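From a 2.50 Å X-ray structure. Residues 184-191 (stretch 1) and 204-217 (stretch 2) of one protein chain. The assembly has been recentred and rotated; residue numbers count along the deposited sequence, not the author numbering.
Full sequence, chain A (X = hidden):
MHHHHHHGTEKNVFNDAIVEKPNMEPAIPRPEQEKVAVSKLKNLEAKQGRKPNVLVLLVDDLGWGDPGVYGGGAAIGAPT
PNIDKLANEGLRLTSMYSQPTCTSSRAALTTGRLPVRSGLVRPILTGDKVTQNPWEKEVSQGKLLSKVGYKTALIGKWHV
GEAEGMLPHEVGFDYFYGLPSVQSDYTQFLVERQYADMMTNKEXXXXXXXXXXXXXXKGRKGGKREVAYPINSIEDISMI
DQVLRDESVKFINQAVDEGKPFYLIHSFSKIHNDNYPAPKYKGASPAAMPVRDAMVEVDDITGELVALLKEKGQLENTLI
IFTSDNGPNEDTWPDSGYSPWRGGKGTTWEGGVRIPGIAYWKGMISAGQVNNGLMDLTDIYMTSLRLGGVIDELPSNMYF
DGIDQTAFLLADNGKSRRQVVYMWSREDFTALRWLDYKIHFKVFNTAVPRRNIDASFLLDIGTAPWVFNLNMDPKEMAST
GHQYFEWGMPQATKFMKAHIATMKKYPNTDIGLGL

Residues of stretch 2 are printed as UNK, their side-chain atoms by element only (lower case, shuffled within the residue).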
# COMPACT_ATOMS: atom_id res chain seq x y z
N SER A 184 3.30 -4.60 33.08
CA SER A 184 1.98 -4.31 32.54
C SER A 184 0.88 -5.05 33.30
O SER A 184 -0.26 -4.58 33.36
CB SER A 184 1.93 -4.66 31.06
OG SER A 184 2.39 -5.98 30.83
N ASP A 185 1.21 -6.21 33.88
CA ASP A 185 0.22 -6.94 34.67
C ASP A 185 -0.22 -6.13 35.88
O ASP A 185 -1.39 -6.18 36.28
CB ASP A 185 0.80 -8.29 35.10
CG ASP A 185 -0.24 -9.19 35.73
OD1 ASP A 185 -1.44 -8.83 35.72
OD2 ASP A 185 0.14 -10.26 36.26
N TYR A 186 0.70 -5.36 36.47
CA TYR A 186 0.34 -4.52 37.60
C TYR A 186 -0.36 -3.24 37.16
O TYR A 186 -1.37 -2.84 37.76
CB TYR A 186 1.59 -4.16 38.41
CG TYR A 186 2.25 -5.31 39.12
CD1 TYR A 186 3.14 -6.14 38.45
CD2 TYR A 186 2.01 -5.56 40.46
CE1 TYR A 186 3.76 -7.20 39.10
CE2 TYR A 186 2.62 -6.61 41.12
CZ TYR A 186 3.50 -7.43 40.43
OH TYR A 186 4.11 -8.48 41.07
N THR A 187 0.15 -2.58 36.12
CA THR A 187 -0.31 -1.23 35.80
C THR A 187 -1.69 -1.20 35.18
O THR A 187 -2.37 -0.17 35.25
CB THR A 187 0.70 -0.55 34.86
OG1 THR A 187 0.87 -1.34 33.68
CG2 THR A 187 2.04 -0.38 35.56
N GLN A 188 -2.14 -2.31 34.57
CA GLN A 188 -3.49 -2.33 34.02
C GLN A 188 -4.56 -2.18 35.10
O GLN A 188 -5.70 -1.84 34.78
CB GLN A 188 -3.72 -3.63 33.24
CG GLN A 188 -3.65 -4.89 34.08
CD GLN A 188 -3.81 -6.15 33.26
OE1 GLN A 188 -4.26 -6.12 32.12
NE2 GLN A 188 -3.42 -7.28 33.84
N PHE A 189 -4.21 -2.42 36.36
CA PHE A 189 -5.13 -2.25 37.47
C PHE A 189 -4.88 -0.97 38.26
O PHE A 189 -5.46 -0.78 39.33
CB PHE A 189 -5.05 -3.46 38.41
CG PHE A 189 -5.49 -4.75 37.79
CD1 PHE A 189 -6.84 -5.00 37.57
CD2 PHE A 189 -4.57 -5.71 37.43
CE1 PHE A 189 -7.25 -6.18 36.99
CE2 PHE A 189 -4.98 -6.90 36.85
CZ PHE A 189 -6.32 -7.14 36.63
N LEU A 190 -4.03 -0.08 37.75
CA LEU A 190 -3.67 1.16 38.43
C LEU A 190 -4.02 2.41 37.64
O LEU A 190 -4.44 3.41 38.22
CB LEU A 190 -2.17 1.17 38.75
CG LEU A 190 -1.65 0.03 39.62
CD1 LEU A 190 -0.13 0.13 39.76
CD2 LEU A 190 -2.32 0.04 40.98
N VAL A 191 -3.84 2.39 36.32
CA VAL A 191 -4.08 3.57 35.48
C VAL A 191 -5.53 3.49 35.03
O VAL A 191 -5.86 2.88 34.01
CB VAL A 191 -3.10 3.65 34.32
CG1 VAL A 191 -3.12 5.04 33.70
CG2 VAL A 191 -1.70 3.28 34.78
N UNK A 204 -17.02 -5.78 35.50
CA UNK A 204 -15.83 -6.31 34.82
C UNK A 204 -14.59 -6.16 35.69
O UNK A 204 -13.73 -7.04 35.70
c UNK A 204 -14.84 -5.44 31.13
c UNK A 204 -15.22 -7.69 32.16
c UNK A 204 -14.78 -6.26 32.42
c UNK A 204 -15.65 -5.59 33.48
N UNK A 205 -14.49 -5.06 36.44
CA UNK A 205 -13.35 -4.88 37.33
C UNK A 205 -13.35 -5.92 38.44
O UNK A 205 -12.30 -6.48 38.78
c UNK A 205 -11.61 -3.17 41.27
c UNK A 205 -13.35 -3.47 37.91
c UNK A 205 -12.59 -3.35 40.31
c UNK A 205 -9.99 -2.82 39.55
o UNK A 205 -9.34 -2.73 41.84
c UNK A 205 -12.29 -3.26 38.96
c UNK A 205 -10.97 -3.00 38.60
c UNK A 205 -10.32 -2.91 40.88
N UNK A 206 -14.52 -6.18 39.03
CA UNK A 206 -14.60 -7.17 40.10
C UNK A 206 -14.09 -8.53 39.63
O UNK A 206 -13.43 -9.25 40.39
c UNK A 206 -16.04 -7.29 40.59
o UNK A 206 -16.43 -6.06 41.23
c UNK A 206 -16.18 -8.44 41.58
N UNK A 207 -14.39 -8.91 38.39
CA UNK A 207 -13.94 -10.19 37.88
C UNK A 207 -12.44 -10.18 37.60
O UNK A 207 -11.71 -11.07 38.06
c UNK A 207 -14.72 -10.56 36.61
c UNK A 207 -18.38 -11.50 35.82
c UNK A 207 -16.93 -11.11 35.56
c UNK A 207 -16.18 -10.90 36.87
n UNK A 207 -19.21 -11.38 34.59
N UNK A 208 -11.97 -9.19 36.85
CA UNK A 208 -10.58 -9.19 36.41
C UNK A 208 -9.62 -9.00 37.58
O UNK A 208 -8.52 -9.58 37.59
c UNK A 208 -10.36 -8.11 35.35
N UNK A 209 -10.00 -8.18 38.56
CA UNK A 209 -9.11 -7.87 39.67
C UNK A 209 -8.84 -9.07 40.58
O UNK A 209 -7.95 -8.99 41.43
o UNK A 209 -10.94 -7.05 41.04
c UNK A 209 -9.67 -6.72 40.49
N UNK A 210 -9.59 -10.16 40.42
CA UNK A 210 -9.32 -11.36 41.21
C UNK A 210 -8.02 -12.04 40.80
O UNK A 210 -7.49 -12.84 41.58
n UNK A 210 -13.11 -13.93 42.21
c UNK A 210 -10.49 -12.34 41.07
o UNK A 210 -13.71 -12.34 40.73
c UNK A 210 -11.68 -12.00 41.95
c UNK A 210 -12.92 -12.78 41.58
N UNK A 211 -7.49 -11.74 39.61
CA UNK A 211 -6.19 -12.22 39.18
C UNK A 211 -5.13 -11.12 39.23
O UNK A 211 -4.06 -11.26 38.63
c UNK A 211 -6.79 -15.18 38.49
c UNK A 211 -7.23 -14.00 37.62
c UNK A 211 -6.28 -12.81 37.77
c UNK A 211 -7.34 -14.43 36.17
N UNK A 212 -5.42 -10.03 39.92
CA UNK A 212 -4.47 -8.93 40.06
C UNK A 212 -3.29 -9.37 40.91
O UNK A 212 -3.49 -9.89 42.02
n UNK A 212 -4.10 -2.24 42.78
c UNK A 212 -4.31 -6.57 41.11
c UNK A 212 -4.85 -3.28 42.44
n UNK A 212 -6.10 -3.09 42.04
c UNK A 212 -5.05 -5.73 42.17
c UNK A 212 -5.18 -7.74 40.69
n UNK A 212 -4.33 -4.51 42.51
N UNK A 213 -2.05 -9.19 40.45
CA UNK A 213 -0.90 -9.52 41.30
C UNK A 213 -0.85 -8.63 42.53
O UNK A 213 -1.18 -7.44 42.47
c UNK A 213 -1.64 -8.60 39.15
c UNK A 213 0.31 -9.28 40.38
c UNK A 213 -0.17 -8.30 39.36
N UNK A 214 -0.43 -9.21 43.65
CA UNK A 214 -0.44 -8.48 44.91
C UNK A 214 0.78 -7.59 45.08
O UNK A 214 0.69 -6.55 45.75
c UNK A 214 -1.90 -10.14 46.20
o UNK A 214 -0.94 -11.66 47.76
c UNK A 214 -1.98 -11.10 47.37
o UNK A 214 -3.10 -11.30 47.89
c UNK A 214 -0.54 -9.47 46.08
N UNK A 215 1.91 -7.95 44.49
CA UNK A 215 3.11 -7.14 44.60
C UNK A 215 4.34 -7.97 44.29
O UNK A 215 4.27 -8.98 43.60
N UNK A 216 5.48 -7.50 44.81
CA UNK A 216 6.74 -8.22 44.64
C UNK A 216 6.78 -9.42 45.58
O UNK A 216 6.43 -9.30 46.77
c UNK A 216 9.18 -5.20 44.28
c UNK A 216 7.92 -7.29 44.90
c UNK A 216 7.86 -6.42 42.55
c UNK A 216 7.94 -6.04 44.02
N UNK A 217 7.20 -10.56 45.06
CA UNK A 217 7.23 -11.81 45.80
C UNK A 217 8.66 -12.13 46.20
O UNK A 217 9.59 -11.99 45.39
c UNK A 217 5.16 -12.64 44.62
c UNK A 217 4.28 -12.38 45.82
c UNK A 217 6.62 -12.96 44.97
c UNK A 217 6.71 -14.27 45.73

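Position 204 carries four carbons forked at the second, out of reach of stretch 1, hence Leu204. At 205 a single carbon leads to a six-carbon ring bearing one oxygen, which defines Tyr205. Its CE1 lies 4.3 Å from CD1 of Phe189, near the plane of the phenylalanine ring. Position 206 has one carbon carrying an oxygen and a carbon, hence Thr206, and 207 has four carbons in a row ending in nitrogen, hence Lys207; neither reaches stretch 1.

A lone carbon at 208 identifies Ala208. Its CB points toward stretch 1 and packs 4.0 Å from Phe189 CE1, while its carbonyl O comes to 3.4 Å from Phe189 CZ. Position 209, one carbon then one oxygen, is Ser209; its OG turns back to donate to the backbone O of Tyr205 at 2.7 Å, and its CA sits 3.7 Å from Phe189 CE1. At 210, three carbons end in an oxygen and a nitrogen, giving Gln210, whose CA-to-CB bond points away. Four carbons forked at the second make 211 Leu211, whose CA-to-CB bond points sideways while its end leads away.

Position 212 shows three carbons, a nitrogen, and a carbon carrying two more nitrogens: Arg212. Its CB lies over one face of the Phe189 ring, 4.0 Å from the centroid in a CH-pi contact, and its extended chain brings NH2 to 3.4 Å from Leu190 CD2. At 213 three carbons close a ring onto the backbone N, as only proline does. Pro213 sets CG 3.6 Å from the centroid of the Tyr186 ring, nearly along the ring normal, and its CD approaches Asp185 OD1 at 3.4 Å.

Three carbons, the third bearing two oxygens, make 214 Glu214, which points away. Position 215 has no side-chain atoms and is Gly215; at its backbone angles a CB would jam against the preceding carbonyl O. Its own O accepts a hydrogen bond from Tyr186 OH at 2.6 Å. At 216 four carbons forked at the second give Leu216; at 217 four forked at the first, one arm two carbons long, give Ile217, which makes no contact with stretch 1.

Two aromatic rings of stretch 1 organize the contact, which buries 498 Å². Phe189 packs against Ala208, Ser209 and Arg212, whereas Tyr186 offers a face to Pro213 and its hydroxyl to the backbone of Gly215. Apolar packing thus dominates, and the single hydrogen bond across the stretches ties the tip of Tyr186 to the beginning of the strand.

Stretch 2 (204-217) LYTKASQLRPEGLI
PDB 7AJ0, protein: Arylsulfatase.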